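Local coordinates for protein cellulosomal family-48 processive glycoside hydrolase (Bacteroides cellulosolvens, PDB 2Y3N) that probably cleaves cellulose as a cellobiohydrolase, the calcium-binding dockerin domain present here docking it onto a cohesin for cellulosome assembly, at residues D[13-18]-D[54-59]. Residues are numbered along the deposited sequence; the frame is centred on the assembly and turned at random.
With CA (calcium ion), chain G.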
loop_
_atom_site.group_PDB
_atom_site.type_symbol
_atom_site.label_atom_id
_atom_site.label_comp_id
_atom_site.label_asym_id
_atom_site.label_seq_id
_atom_site.Cartn_x
_atom_site.Cartn_y
_atom_site.Cartn_z
ATOM N N GLY D 13 9.913 -10.971 -12.627
ATOM C CA GLY D 13 10.601 -9.747 -13.071
ATOM C C GLY D 13 10.456 -8.484 -12.214
ATOM O O GLY D 13 11.128 -7.474 -12.474
ATOM N N VAL D 14 9.599 -8.534 -11.177
ATOM C CA VAL D 14 9.344 -7.351 -10.322
ATOM C C VAL D 14 9.383 -7.785 -8.850
ATOM O O VAL D 14 9.202 -8.957 -8.524
ATOM C CB VAL D 14 7.986 -6.621 -10.627
ATOM C CG1 VAL D 14 7.866 -6.183 -12.113
ATOM C CG2 VAL D 14 6.793 -7.479 -10.179
ATOM N N ILE D 15 9.713 -6.855 -7.986
ATOM C CA ILE D 15 9.767 -7.144 -6.577
ATOM C C ILE D 15 8.592 -6.402 -5.982
ATOM O O ILE D 15 8.621 -5.191 -5.902
ATOM C CB ILE D 15 11.042 -6.589 -5.918
ATOM C CG1 ILE D 15 12.328 -7.056 -6.644
ATOM C CG2 ILE D 15 11.090 -6.896 -4.360
ATOM C CD1 ILE D 15 12.355 -8.459 -6.890
ATOM N N ASN D 16 7.601 -7.147 -5.507
ATOM C CA ASN D 16 6.470 -6.568 -4.812
ATOM C C ASN D 16 5.974 -7.444 -3.621
ATOM O O ASN D 16 6.711 -8.298 -3.065
ATOM C CB ASN D 16 5.332 -6.263 -5.812
ATOM C CG ASN D 16 4.869 -7.524 -6.608
ATOM O OD1 ASN D 16 4.924 -8.646 -6.100
ATOM N ND2 ASN D 16 4.393 -7.318 -7.846
ATOM N N MET D 17 4.740 -7.216 -3.220
ATOM C CA MET D 17 4.207 -7.813 -1.967
ATOM C C MET D 17 3.951 -9.313 -2.142
ATOM O O MET D 17 3.975 -10.093 -1.157
ATOM C CB MET D 17 2.927 -7.061 -1.524
ATOM C CG MET D 17 2.363 -7.533 -0.179
ATOM S SD MET D 17 3.501 -7.340 1.192
ATOM C CE MET D 17 3.267 -5.596 1.555
ATOM N N ALA D 18 3.722 -9.732 -3.393
ATOM C CA ALA D 18 3.536 -11.152 -3.705
ATOM C C ALA D 18 4.790 -11.919 -3.387
ATOM O O ALA D 18 4.700 -13.077 -2.957
ATOM C CB ALA D 18 3.091 -11.387 -5.179
ATOM N N ILE D 54 13.907 -7.316 5.915
ATOM C CA ILE D 54 14.605 -6.027 5.873
ATOM C C ILE D 54 15.402 -5.903 4.588
ATOM O O ILE D 54 15.347 -4.846 3.914
ATOM C CB ILE D 54 15.492 -5.791 7.121
ATOM C CG1 ILE D 54 14.631 -5.901 8.376
ATOM C CG2 ILE D 54 16.224 -4.433 7.041
ATOM C CD1 ILE D 54 13.208 -5.355 8.211
ATOM N N ILE D 55 16.099 -6.996 4.252
ATOM C CA ILE D 55 16.816 -7.135 2.992
ATOM C C ILE D 55 15.850 -7.059 1.807
ATOM O O ILE D 55 16.100 -6.302 0.876
ATOM C CB ILE D 55 17.614 -8.449 2.948
ATOM C CG1 ILE D 55 18.681 -8.461 4.055
ATOM C CG2 ILE D 55 18.228 -8.651 1.566
ATOM C CD1 ILE D 55 19.465 -9.772 4.159
ATOM N N LEU D 56 14.765 -7.841 1.843
ATOM C CA LEU D 56 13.747 -7.843 0.774
ATOM C C LEU D 56 13.207 -6.431 0.510
ATOM O O LEU D 56 12.918 -6.073 -0.631
ATOM C CB LEU D 56 12.609 -8.846 1.087
ATOM C CG LEU D 56 11.597 -9.351 0.014
ATOM C CD1 LEU D 56 12.242 -9.680 -1.317
ATOM C CD2 LEU D 56 10.788 -10.575 0.489
ATOM N N ALA D 57 13.119 -5.628 1.566
ATOM C CA ALA D 57 12.579 -4.277 1.483
ATOM C C ALA D 57 13.542 -3.303 0.798
ATOM O O ALA D 57 13.099 -2.290 0.239
ATOM C CB ALA D 57 12.165 -3.762 2.872
ATOM N N GLN D 58 14.842 -3.628 0.842
ATOM C CA GLN D 58 15.886 -2.896 0.103
ATOM C C GLN D 58 15.553 -2.967 -1.382
ATOM O O GLN D 58 15.696 -1.992 -2.124
ATOM C CB GLN D 58 17.280 -3.539 0.287
ATOM C CG GLN D 58 17.937 -3.401 1.654
ATOM C CD GLN D 58 19.208 -4.255 1.778
ATOM O OE1 GLN D 58 19.627 -4.915 0.823
ATOM N NE2 GLN D 58 19.818 -4.246 2.963
ATOM N N TYR D 59 15.101 -4.140 -1.799
ATOM C CA TYR D 59 14.821 -4.413 -3.206
ATOM C C TYR D 59 13.374 -4.132 -3.605
ATOM O O TYR D 59 13.079 -4.025 -4.796
ATOM C CB TYR D 59 15.183 -5.845 -3.484
ATOM C CG TYR D 59 16.606 -6.127 -3.100
ATOM C CD1 TYR D 59 17.664 -5.520 -3.779
ATOM C CD2 TYR D 59 16.903 -7.011 -2.072
ATOM C CE1 TYR D 59 18.975 -5.790 -3.448
ATOM C CE2 TYR D 59 18.210 -7.290 -1.726
ATOM C CZ TYR D 59 19.248 -6.677 -2.415
ATOM O OH TYR D 59 20.551 -6.969 -2.065
HETATM CA CA CA G . 8.232 -11.110 -8.042
HETATM O O HOH W 1 5.839 -10.654 -7.732
#
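I15 meets the C-terminal end of helix 50-59 by van der Waals packing, with no hydrogen bond passing between segments 13-18 and 54-59. Its branched side chain sits against the last carbonyl of the helix: CB and CG2 of I15 each lie 3.5 Å from O of Y59, and CG1 is close to the same oxygen. Chi1 of -53° sets CG1 beside the backbone N and leaves CG2 anti to it; that methyl comes 4.3 Å from CD1 of L56 and equally near CB of Y59. The phenol leads away from I15, and its OH is hydrogen-bonded to K6.

The polar groups flanking I15 serve the calcium loop. O of V14 binds the calcium ion at 2.4 Å, joining D8, N10, D12 and D19 in an EF-hand-like site. A water ligand of the ion donates to OD1 of N16 (2.7 Å), which as N-cap of helix 17-26 also accepts a weak bond from N of A18. ND2 of N16 is hydrogen-bonded to the backbone of the cohesin, a separate chain.

The backbone of I15 hydrogen-bonds to G61 and K62, just beyond helix 50-59, while L56 reaches V20 and L23 of helix 17-26, joining the two dockerin helices.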